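Beta-fructofuranosidase (Arthrobacter, PDB 3WPU) belongs to the levansucrase/invertase family of the beta-fructosidase clan, whose members are built round a five-bladed beta-propeller. Local coordinates at residues 281-284 and 289-292. Numbering follows the deposited sequence.
Sequences LGYR and YAET
The ring of Y283 lies flat against the backbone of A290, whose CA sits over the face, 3.7 Å from the ring centroid, a CH-pi contact. A290 CB touches Y283 CG at 3.7 Å, and the backbone N of E291 follows over the same face. L281 O, from the tyrosine's own segment, lies above the opposite face toward its rim. Y283 OH donates to E291 OE1 at 2.6 Å and is also hydrogen-bonded by R34 NH1. E291 OE1 lies at the ring edge, in the ring plane, while the carboxylate stands almost upright to the ring, 88° between planes. The hydroxyl meets it from 47° above the carboxylate plane. E291 gets there with CG anti to its carbonyl carbon (chi1 -55°) and an extended chain beyond. L281 ends helix 278-281, G282 leaves it with positive phi, and the loop then runs to helix 293-297, on the surface of what is probably a five-bladed propeller, as in relatives. It packs on helix 30-38: R30 forms a salt bridge with E291 OE1, and R34 also hydrogen-bonds Y289 O. L281 CD2 rests on the main chain instead, 3.5 Å from the carbonyl E291 O and next to T292 C. T292, at the N-cap of helix 293-297, turns OG1 to the backbone N of D295.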
loop_
_atom_site.group_PDB
_atom_site.type_symbol
_atom_site.label_atom_id
_atom_site.label_comp_id
_atom_site.label_asym_id
_atom_site.label_seq_id
_atom_site.Cartn_x
_atom_site.Cartn_y
_atom_site.Cartn_z
ATOM N N LEU A 281 -14.370 -15.528 15.450
ATOM C CA LEU A 281 -14.028 -15.178 16.840
ATOM C C LEU A 281 -12.659 -15.747 17.225
ATOM O O LEU A 281 -11.809 -15.044 17.774
ATOM C CB LEU A 281 -15.126 -15.619 17.809
ATOM C CG LEU A 281 -16.230 -14.601 18.033
ATOM C CD1 LEU A 281 -16.919 -14.181 16.750
ATOM C CD2 LEU A 281 -17.223 -15.205 19.023
ATOM N N GLY A 282 -12.423 -17.009 16.858
ATOM C CA GLY A 282 -11.096 -17.611 16.913
ATOM C C GLY A 282 -10.556 -18.020 18.281
ATOM O O GLY A 282 -9.367 -18.283 18.412
ATOM N N TYR A 283 -11.418 -18.098 19.291
ATOM C CA TYR A 283 -10.953 -18.411 20.646
ATOM C C TYR A 283 -10.593 -19.867 20.750
ATOM O O TYR A 283 -11.215 -20.722 20.125
ATOM C CB TYR A 283 -12.004 -18.045 21.707
ATOM C CG TYR A 283 -12.210 -16.559 21.718
ATOM C CD1 TYR A 283 -11.241 -15.729 22.249
ATOM C CD2 TYR A 283 -13.309 -15.981 21.084
ATOM C CE1 TYR A 283 -11.397 -14.344 22.228
ATOM C CE2 TYR A 283 -13.473 -14.597 21.049
ATOM C CZ TYR A 283 -12.511 -13.797 21.597
ATOM O OH TYR A 283 -12.640 -12.422 21.555
ATOM N N ARG A 284 -9.574 -20.134 21.547
ATOM C CA ARG A 284 -9.273 -21.523 21.928
ATOM C C ARG A 284 -10.388 -21.999 22.827
ATOM O O ARG A 284 -10.900 -21.239 23.662
ATOM C CB ARG A 284 -7.934 -21.604 22.632
ATOM C CG ARG A 284 -6.809 -20.992 21.832
ATOM C CD ARG A 284 -5.464 -21.231 22.460
ATOM N NE ARG A 284 -4.422 -20.509 21.727
ATOM C CZ ARG A 284 -3.116 -20.758 21.804
ATOM N NH1 ARG A 284 -2.639 -21.779 22.533
ATOM N NH2 ARG A 284 -2.261 -20.001 21.110
ATOM N N TYR A 289 -11.646 -15.922 28.504
ATOM C CA TYR A 289 -11.855 -14.627 27.827
ATOM C C TYR A 289 -12.681 -14.726 26.540
ATOM O O TYR A 289 -12.919 -13.719 25.868
ATOM C CB TYR A 289 -10.498 -13.955 27.536
ATOM C CG TYR A 289 -9.792 -13.510 28.783
ATOM C CD1 TYR A 289 -10.055 -12.268 29.350
ATOM C CD2 TYR A 289 -8.899 -14.343 29.432
ATOM C CE1 TYR A 289 -9.428 -11.867 30.506
ATOM C CE2 TYR A 289 -8.265 -13.951 30.589
ATOM C CZ TYR A 289 -8.530 -12.710 31.117
ATOM O OH TYR A 289 -7.889 -12.314 32.269
ATOM N N ALA A 290 -13.081 -15.934 26.151
ATOM C CA ALA A 290 -13.872 -16.108 24.940
ATOM C C ALA A 290 -15.182 -15.327 24.958
ATOM O O ALA A 290 -15.807 -15.128 26.025
ATOM C CB ALA A 290 -14.134 -17.588 24.701
ATOM N N GLU A 291 -15.581 -14.855 23.780
ATOM C CA GLU A 291 -16.889 -14.224 23.576
ATOM C C GLU A 291 -17.807 -15.230 22.936
ATOM O O GLU A 291 -17.347 -16.203 22.339
ATOM C CB GLU A 291 -16.787 -13.030 22.624
ATOM C CG GLU A 291 -15.785 -11.969 23.029
ATOM C CD GLU A 291 -15.569 -10.984 21.908
ATOM O OE1 GLU A 291 -14.894 -11.350 20.912
ATOM O OE2 GLU A 291 -16.038 -9.831 22.037
ATOM N N THR A 292 -19.109 -15.004 23.026
ATOM C CA THR A 292 -20.028 -15.864 22.303
ATOM C C THR A 292 -20.341 -15.277 20.930
ATOM O O THR A 292 -20.327 -14.053 20.748
ATOM C CB THR A 292 -21.341 -16.118 23.078
ATOM O OG1 THR A 292 -22.157 -14.932 23.077
ATOM C CG2 THR A 292 -21.032 -16.532 24.511
#